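Long-range contact in acetone carboxylase alpha subunit (Xanthobacter autotrophicus Py2, PDB 5M45), which is the alpha subunit of acetone carboxylase, a metal-containing enzyme subunit built around a hydantoinase B/oxoprolinase family region: residues F92-T104 against E258-H270. Sequence-based numbering, arbitrary orientation.
Sequences FTLYNAAGDSLLT and EAYWKFAYEAVEH
Asn-96 and Leu-102 are the two main bumps that the beta hairpin 92-104 presses onto helix 258-270. The Asn-96 amide lies against one face of the Tyr-265 ring, the planes stacked 20° apart. Its CB sits over the rim of that face. The chi1 of 71°, which puts CG between the backbone N and the carbonyl carbon, brings ND2 to the helix. There Asn-96 ND2 donates to Ala-264 O at 3.1 Å, nearly straight at 164°. The helix is kinked here: the N of Val-268 does not bond to Ala-264 O, and the asparagine takes up that carbonyl. On the other side of the amide, OD1 accepts from Asp-100 N and helps hold the type I turn 96-99.

Leu-102 fills the hollow between Phe-263 and Ala-264. Leu-102 CD2 meets the edge of the Phe-263 ring, 4.0 Å from Phe-263 CD2, while its CG rests near Ala-264 O. Leu-103 CD1 reaches the same ring edge, 4.1 Å from Phe-263 CE2. In return, Val-268 CG2 pushes up to the hairpin, 3.6 Å from Ser-101 O. Tyr-260 reaches out to Leu-94, both methyls of which lie 3.8 Å from Tyr-260 OH. That hydroxyl donates to a water, which donates to Tyr-95 O. A second water joins Ala-97 N to Tyr-265 OH, which also bonds His-27.

The hairpin strand 101-104 crosses the helix nearly at right angles and is one of the two outermost strands, within this chain, of a seven-stranded antiparallel sheet. Asp-100, near the bound 3,6,9,12,15-pentaoxaheptadecan-1-ol, turns its carboxylate to Lys-120, Tyr-41 and Tyr-376. Helix 54-75 packs on Leu-103, Tyr-260 and Phe-263, helix 24-38 packs on Ala-97 and Tyr-265, and helix 111-124 touches Thr-93 and Ser-101.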
ATOM      1  N   PHE A  92      18.740  -8.519 -16.455  1.00 11.26           N
ATOM      2  CA  PHE A  92      17.841  -9.408 -17.207  1.00 10.99           C
ATOM      3  C   PHE A  92      18.357 -10.850 -17.192  1.00 11.02           C
ATOM      4  O   PHE A  92      19.571 -11.090 -17.373  1.00 11.12           O
ATOM      5  CB  PHE A  92      17.682  -8.947 -18.658  1.00 10.87           C
ATOM      6  CG  PHE A  92      16.958  -7.626 -18.787  1.00 10.77           C
ATOM      7  CD1 PHE A  92      15.563  -7.568 -18.723  1.00 10.64           C
ATOM      8  CD2 PHE A  92      17.660  -6.438 -18.924  1.00 10.78           C
ATOM      9  CE1 PHE A  92      14.896  -6.355 -18.812  1.00 10.65           C
ATOM     10  CE2 PHE A  92      16.993  -5.222 -19.034  1.00 10.82           C
ATOM     11  CZ  PHE A  92      15.617  -5.177 -18.969  1.00 10.68           C
ATOM     12  N   THR A  93      17.447 -11.782 -16.957  1.00 11.03           N
ATOM     13  CA  THR A  93      17.784 -13.158 -16.707  1.00 11.23           C
ATOM     14  C   THR A  93      16.830 -14.119 -17.488  1.00 11.37           C
ATOM     15  O   THR A  93      15.592 -13.890 -17.562  1.00 11.24           O
ATOM     16  CB  THR A  93      17.774 -13.443 -15.193  1.00 11.33           C
ATOM     17  OG1 THR A  93      18.637 -12.509 -14.505  1.00 11.40           O
ATOM     18  CG2 THR A  93      18.247 -14.882 -14.916  1.00 11.46           C
ATOM     19  N   LEU A  94      17.416 -15.186 -18.061  1.00 11.44           N
ATOM     20  CA  LEU A  94      16.665 -16.202 -18.829  1.00 11.60           C
ATOM     21  C   LEU A  94      16.493 -17.472 -17.969  1.00 11.68           C
ATOM     22  O   LEU A  94      17.482 -17.956 -17.403  1.00 11.62           O
ATOM     23  CB  LEU A  94      17.383 -16.511 -20.146  1.00 11.75           C
ATOM     24  CG  LEU A  94      16.817 -17.629 -21.041  1.00 11.83           C
ATOM     25  CD1 LEU A  94      15.380 -17.352 -21.484  1.00 11.95           C
ATOM     26  CD2 LEU A  94      17.737 -17.802 -22.243  1.00 12.04           C
ATOM     27  N   TYR A  95      15.255 -17.966 -17.835  1.00 11.82           N
ATOM     28  CA  TYR A  95      14.924 -19.140 -17.006  1.00 12.11           C
ATOM     29  C   TYR A  95      14.356 -20.307 -17.833  1.00 12.43           C
ATOM     30  O   TYR A  95      13.706 -20.094 -18.867  1.00 12.51           O
ATOM     31  CB  TYR A  95      13.883 -18.768 -15.908  1.00 11.98           C
ATOM     32  CG  TYR A  95      14.373 -17.699 -14.959  1.00 11.80           C
ATOM     33  CD1 TYR A  95      14.213 -16.349 -15.266  1.00 11.67           C
ATOM     34  CD2 TYR A  95      14.994 -18.030 -13.749  1.00 11.77           C
ATOM     35  CE1 TYR A  95      14.670 -15.350 -14.396  1.00 11.53           C
ATOM     36  CE2 TYR A  95      15.460 -17.034 -12.896  1.00 11.60           C
ATOM     37  CZ  TYR A  95      15.275 -15.685 -13.233  1.00 11.48           C
ATOM     38  OH  TYR A  95      15.769 -14.669 -12.421  1.00 11.56           O
ATOM     39  N   ASN A  96      14.602 -21.538 -17.373  1.00 12.92           N
ATOM     40  CA  ASN A  96      13.894 -22.720 -17.880  1.00 13.18           C
ATOM     41  C   ASN A  96      12.461 -22.795 -17.268  1.00 13.50           C
ATOM     42  O   ASN A  96      12.105 -21.980 -16.437  1.00 13.21           O
ATOM     43  CB  ASN A  96      14.746 -24.003 -17.694  1.00 13.41           C
ATOM     44  CG  ASN A  96      14.883 -24.459 -16.250  1.00 13.48           C
ATOM     45  OD1 ASN A  96      14.034 -24.199 -15.388  1.00 13.33           O
ATOM     46  ND2 ASN A  96      15.975 -25.200 -15.986  1.00 13.63           N
ATOM     47  N   ALA A  97      11.639 -23.739 -17.728  1.00 13.88           N
ATOM     48  CA  ALA A  97      10.236 -23.841 -17.315  1.00 14.22           C
ATOM     49  C   ALA A  97      10.043 -24.001 -15.816  1.00 14.45           C
ATOM     50  O   ALA A  97       9.031 -23.538 -15.265  1.00 14.69           O
ATOM     51  CB  ALA A  97       9.537 -24.955 -18.059  1.00 14.41           C
ATOM     52  N   ALA A  98      11.013 -24.623 -15.141  1.00 14.84           N
ATOM     53  CA  ALA A  98      10.963 -24.824 -13.681  1.00 14.89           C
ATOM     54  C   ALA A  98      11.399 -23.610 -12.858  1.00 14.79           C
ATOM     55  O   ALA A  98      11.465 -23.702 -11.623  1.00 14.82           O
ATOM     56  CB  ALA A  98      11.800 -26.044 -13.289  1.00 15.04           C
ATOM     57  N   GLY A  99      11.717 -22.490 -13.510  1.00 14.70           N
ATOM     58  CA  GLY A  99      12.198 -21.286 -12.819  1.00 14.38           C
ATOM     59  C   GLY A  99      13.673 -21.246 -12.408  1.00 14.37           C
ATOM     60  O   GLY A  99      14.067 -20.391 -11.624  1.00 14.07           O
ATOM     61  N   ASP A 100      14.489 -22.172 -12.917  1.00 14.35           N
ATOM     62  CA  ASP A 100      15.928 -22.128 -12.709  1.00 14.49           C
ATOM     63  C   ASP A 100      16.639 -21.320 -13.815  1.00 14.55           C
ATOM     64  O   ASP A 100      16.367 -21.514 -14.988  1.00 14.18           O
ATOM     65  CB  ASP A 100      16.480 -23.546 -12.656  1.00 14.68           C
ATOM     66  CG  ASP A 100      15.947 -24.325 -11.449  1.00 14.97           C
ATOM     67  OD1 ASP A 100      16.210 -23.834 -10.309  1.00 15.08           O
ATOM     68  OD2 ASP A 100      15.337 -25.397 -11.623  1.00 15.10           O
ATOM     69  N   SER A 101      17.552 -20.430 -13.430  1.00 14.91           N
ATOM     70  CA  SER A 101      18.237 -19.553 -14.395  1.00 15.14           C
ATOM     71  C   SER A 101      19.272 -20.329 -15.187  1.00 15.32           C
ATOM     72  O   SER A 101      19.954 -21.207 -14.622  1.00 15.54           O
ATOM     73  CB  SER A 101      18.905 -18.357 -13.699  1.00 15.43           C
ATOM     74  OG  SER A 101      19.946 -18.785 -12.832  1.00 16.09           O
ATOM     75  N   LEU A 102      19.350 -20.038 -16.486  1.00 15.10           N
ATOM     76  CA  LEU A 102      20.360 -20.579 -17.402  1.00 15.43           C
ATOM     77  C   LEU A 102      21.521 -19.598 -17.653  1.00 14.85           C
ATOM     78  O   LEU A 102      22.658 -20.008 -17.746  1.00 15.13           O
ATOM     79  CB  LEU A 102      19.780 -20.760 -18.815  1.00 15.94           C
ATOM     80  CG  LEU A 102      18.733 -21.580 -19.463  1.00 16.65           C
ATOM     81  CD1 LEU A 102      17.339 -21.346 -18.954  1.00 16.79           C
ATOM     82  CD2 LEU A 102      18.804 -21.248 -20.963  1.00 16.77           C
ATOM     83  N   LEU A 103      21.187 -18.331 -17.909  1.00 14.65           N
ATOM     84  CA  LEU A 103      22.143 -17.254 -18.249  1.00 14.38           C
ATOM     85  C   LEU A 103      21.594 -15.908 -17.741  1.00 13.95           C
ATOM     86  O   LEU A 103      20.351 -15.705 -17.628  1.00 13.93           O
ATOM     87  CB  LEU A 103      22.314 -17.152 -19.774  1.00 14.73           C
ATOM     88  CG  LEU A 103      23.002 -18.342 -20.452  1.00 15.20           C
ATOM     89  CD1 LEU A 103      22.916 -18.326 -21.947  1.00 15.24           C
ATOM     90  CD2 LEU A 103      24.477 -18.416 -20.084  1.00 15.62           C
ATOM     91  N   THR A 104      22.497 -14.949 -17.543  1.00 13.29           N
ATOM     92  CA  THR A 104      22.109 -13.616 -17.061  1.00 12.94           C
ATOM     93  C   THR A 104      23.034 -12.526 -17.584  1.00 12.66           C
ATOM     94  O   THR A 104      24.196 -12.775 -17.849  1.00 12.59           O
ATOM     95  CB  THR A 104      22.058 -13.610 -15.494  1.00 12.88           C
ATOM     96  OG1 THR A 104      21.554 -12.382 -14.995  1.00 12.86           O
ATOM     97  CG2 THR A 104      23.410 -13.875 -14.903  1.00 12.96           C
ATOM     98  N   GLU A 258      14.634 -29.122 -29.955  1.00 22.51           N
ATOM     99  CA  GLU A 258      15.251 -30.243 -29.194  1.00 24.52           C
ATOM    100  C   GLU A 258      16.601 -29.841 -28.586  1.00 23.01           C
ATOM    101  O   GLU A 258      16.877 -30.159 -27.429  1.00 22.30           O
ATOM    102  CB  GLU A 258      15.486 -31.503 -30.045  1.00 27.79           C
ATOM    103  CG  GLU A 258      14.238 -32.081 -30.690  1.00 32.30           C
ATOM    104  CD  GLU A 258      13.423 -32.850 -29.719  1.00 36.17           C
ATOM    105  OE1 GLU A 258      13.701 -34.089 -29.649  1.00 42.62           O
ATOM    106  OE2 GLU A 258      12.501 -32.267 -29.081  1.00 39.07           O
ATOM    107  N   ALA A 259      17.430 -29.160 -29.376  1.00 21.20           N
ATOM    108  CA  ALA A 259      18.708 -28.681 -28.888  1.00 20.37           C
ATOM    109  C   ALA A 259      18.541 -27.616 -27.779  1.00 19.68           C
ATOM    110  O   ALA A 259      19.247 -27.673 -26.762  1.00 19.63           O
ATOM    111  CB  ALA A 259      19.547 -28.124 -30.031  1.00 20.22           C
ATOM    112  N   TYR A 260      17.635 -26.651 -27.979  1.00 18.88           N
ATOM    113  CA  TYR A 260      17.394 -25.625 -26.957  1.00 18.42           C
ATOM    114  C   TYR A 260      16.883 -26.257 -25.659  1.00 18.44           C
ATOM    115  O   TYR A 260      17.320 -25.866 -24.576  1.00 18.30           O
ATOM    116  CB  TYR A 260      16.387 -24.554 -27.441  1.00 17.99           C
ATOM    117  CG  TYR A 260      16.121 -23.500 -26.396  1.00 17.48           C
ATOM    118  CD1 TYR A 260      16.930 -22.368 -26.313  1.00 17.18           C
ATOM    119  CD2 TYR A 260      15.095 -23.642 -25.463  1.00 17.25           C
ATOM    120  CE1 TYR A 260      16.726 -21.412 -25.338  1.00 17.12           C
ATOM    121  CE2 TYR A 260      14.877 -22.678 -24.494  1.00 17.00           C
ATOM    122  CZ  TYR A 260      15.703 -21.571 -24.413  1.00 17.03           C
ATOM    123  OH  TYR A 260      15.534 -20.599 -23.442  1.00 17.03           O
ATOM    124  N   TRP A 261      15.954 -27.197 -25.786  1.00 19.12           N
ATOM    125  CA  TRP A 261      15.355 -27.914 -24.631  1.00 19.95           C
ATOM    126  C   TRP A 261      16.418 -28.672 -23.816  1.00 19.88           C
ATOM    127  O   TRP A 261      16.394 -28.647 -22.567  1.00 20.33           O
ATOM    128  CB  TRP A 261      14.206 -28.810 -25.115  1.00 21.02           C
ATOM    129  CG  TRP A 261      13.293 -29.408 -24.047  1.00 21.80           C
ATOM    130  CD1 TRP A 261      13.169 -30.728 -23.714  1.00 22.49           C
ATOM    131  CD2 TRP A 261      12.370 -28.703 -23.203  1.00 22.28           C
ATOM    132  NE1 TRP A 261      12.241 -30.874 -22.706  1.00 22.62           N
ATOM    133  CE2 TRP A 261      11.731 -29.654 -22.381  1.00 22.38           C
ATOM    134  CE3 TRP A 261      12.019 -27.365 -23.063  1.00 22.40           C
ATOM    135  CZ2 TRP A 261      10.773 -29.308 -21.431  1.00 22.48           C
ATOM    136  CZ3 TRP A 261      11.050 -27.013 -22.118  1.00 22.41           C
ATOM    137  CH2 TRP A 261      10.433 -27.989 -21.329  1.00 22.39           C
ATOM    138  N   LYS A 262      17.378 -29.294 -24.489  1.00 19.59           N
ATOM    139  CA  LYS A 262      18.534 -29.877 -23.772  1.00 19.67           C
ATOM    140  C   LYS A 262      19.399 -28.839 -23.042  1.00 18.45           C
ATOM    141  O   LYS A 262      19.718 -29.039 -21.866  1.00 17.64           O
ATOM    142  CB  LYS A 262      19.388 -30.755 -24.684  1.00 20.52           C
ATOM    143  CG  LYS A 262      18.586 -31.999 -25.066  1.00 21.76           C
ATOM    144  CD  LYS A 262      19.428 -33.135 -25.579  1.00 22.89           C
ATOM    145  CE  LYS A 262      19.793 -32.961 -27.028  1.00 23.98           C
ATOM    146  NZ  LYS A 262      19.432 -34.117 -27.901  1.00 24.90           N
ATOM    147  N   PHE A 263      19.748 -27.748 -23.731  1.00 17.57           N
ATOM    148  CA  PHE A 263      20.578 -26.689 -23.151  1.00 17.03           C
ATOM    149  C   PHE A 263      19.950 -26.085 -21.893  1.00 16.46           C
ATOM    150  O   PHE A 263      20.659 -25.776 -20.910  1.00 15.43           O
ATOM    151  CB  PHE A 263      20.804 -25.577 -24.180  1.00 17.25           C
ATOM    152  CG  PHE A 263      21.767 -24.520 -23.740  1.00 17.42           C
ATOM    153  CD1 PHE A 263      23.147 -24.711 -23.841  1.00 17.74           C
ATOM    154  CD2 PHE A 263      21.306 -23.299 -23.238  1.00 17.59           C
ATOM    155  CE1 PHE A 263      24.052 -23.703 -23.451  1.00 18.00           C
ATOM    156  CE2 PHE A 263      22.200 -22.299 -22.865  1.00 17.48           C
ATOM    157  CZ  PHE A 263      23.567 -22.494 -22.969  1.00 17.59           C
ATOM    158  N   ALA A 264      18.621 -25.916 -21.923  1.00 16.16           N
ATOM    159  CA  ALA A 264      17.907 -25.254 -20.851  1.00 16.22           C
ATOM    160  C   ALA A 264      18.024 -25.960 -19.471  1.00 16.28           C
ATOM    161  O   ALA A 264      17.820 -25.281 -18.456  1.00 15.85           O
ATOM    162  CB  ALA A 264      16.451 -25.051 -21.224  1.00 16.39           C
ATOM    163  N   TYR A 265      18.358 -27.257 -19.444  1.00 16.10           N
ATOM    164  CA  TYR A 265      18.646 -27.989 -18.200  1.00 16.59           C
ATOM    165  C   TYR A 265      20.131 -28.338 -18.024  1.00 16.31           C
ATOM    166  O   TYR A 265      20.667 -28.235 -16.904  1.00 16.60           O
ATOM    167  CB  TYR A 265      17.705 -29.216 -18.054  1.00 17.05           C
ATOM    168  CG  TYR A 265      16.266 -28.785 -18.140  1.00 17.57           C
ATOM    169  CD1 TYR A 265      15.651 -28.629 -19.368  1.00 18.28           C
ATOM    170  CD2 TYR A 265      15.541 -28.458 -17.009  1.00 17.83           C
ATOM    171  CE1 TYR A 265      14.334 -28.186 -19.483  1.00 18.24           C
ATOM    172  CE2 TYR A 265      14.220 -28.009 -17.104  1.00 18.05           C
ATOM    173  CZ  TYR A 265      13.630 -27.892 -18.349  1.00 18.47           C
ATOM    174  OH  TYR A 265      12.336 -27.439 -18.470  1.00 19.69           O
ATOM    175  N   GLU A 266      20.821 -28.687 -19.113  1.00 16.03           N
ATOM    176  CA  GLU A 266      22.252 -28.996 -19.045  1.00 15.92           C
ATOM    177  C   GLU A 266      23.077 -27.799 -18.538  1.00 15.15           C
ATOM    178  O   GLU A 266      24.036 -28.006 -17.790  1.00 14.79           O
ATOM    179  CB  GLU A 266      22.815 -29.479 -20.384  1.00 16.33           C
ATOM    180  CG  GLU A 266      22.276 -30.833 -20.871  1.00 16.95           C
ATOM    181  CD  GLU A 266      22.975 -31.357 -22.126  1.00 17.44           C
ATOM    182  OE1 GLU A 266      24.153 -30.953 -22.390  1.00 17.53           O
ATOM    183  OE2 GLU A 266      22.332 -32.193 -22.867  1.00 17.92           O
ATOM    184  N   ALA A 267      22.705 -26.569 -18.933  1.00 14.53           N
ATOM    185  CA  ALA A 267      23.475 -25.370 -18.540  1.00 14.37           C
ATOM    186  C   ALA A 267      23.509 -25.192 -16.997  1.00 14.21           C
ATOM    187  O   ALA A 267      24.515 -24.746 -16.449  1.00 13.82           O
ATOM    188  CB  ALA A 267      22.947 -24.104 -19.235  1.00 14.41           C
ATOM    189  N   VAL A 268      22.440 -25.607 -16.310  1.00 14.02           N
ATOM    190  CA  VAL A 268      22.360 -25.517 -14.867  1.00 14.07           C
ATOM    191  C   VAL A 268      23.302 -26.546 -14.213  1.00 14.27           C
ATOM    192  O   VAL A 268      24.125 -26.203 -13.316  1.00 14.11           O
ATOM    193  CB  VAL A 268      20.889 -25.710 -14.370  1.00 14.10           C
ATOM    194  CG1 VAL A 268      20.810 -25.511 -12.857  1.00 14.14           C
ATOM    195  CG2 VAL A 268      19.912 -24.768 -15.059  1.00 14.07           C
ATOM    196  N   GLU A 269      23.222 -27.797 -14.649  1.00 14.50           N
ATOM    197  CA  GLU A 269      24.124 -28.838 -14.102  1.00 14.82           C
ATOM    198  C   GLU A 269      25.606 -28.509 -14.400  1.00 14.85           C
ATOM    199  O   GLU A 269      26.476 -28.748 -13.565  1.00 14.51           O
ATOM    200  CB  GLU A 269      23.750 -30.240 -14.620  1.00 15.13           C
ATOM    201  CG  GLU A 269      24.734 -31.377 -14.326  1.00 15.54           C
ATOM    202  CD  GLU A 269      25.007 -31.644 -12.846  1.00 15.81           C
ATOM    203  OE1 GLU A 269      24.312 -31.078 -11.952  1.00 15.75           O
ATOM    204  OE2 GLU A 269      25.948 -32.465 -12.573  1.00 16.49           O
ATOM    205  N   HIS A 270      25.872 -27.955 -15.582  1.00 14.96           N
ATOM    206  CA  HIS A 270      27.233 -27.477 -15.932  1.00 15.14           C
ATOM    207  C   HIS A 270      27.736 -26.436 -14.890  1.00 15.04           C
ATOM    208  O   HIS A 270      28.892 -26.478 -14.436  1.00 14.84           O
ATOM    209  CB  HIS A 270      27.182 -26.905 -17.350  1.00 15.34           C
ATOM    210  CG  HIS A 270      28.507 -26.494 -17.923  1.00 15.63           C
ATOM    211  ND1 HIS A 270      28.607 -25.907 -19.164  1.00 15.71           N
ATOM    212  CD2 HIS A 270      29.768 -26.563 -17.442  1.00 15.83           C
ATOM    213  CE1 HIS A 270      29.871 -25.654 -19.432  1.00 15.87           C
ATOM    214  NE2 HIS A 270      30.599 -26.041 -18.410  1.00 15.78           N
TER
HETATM  215  O   HOH W   1      14.099 -21.573 -21.324  1.00 12.86           O
HETATM  216  O   HOH W   2      12.663 -25.078 -20.216  1.00 20.08           O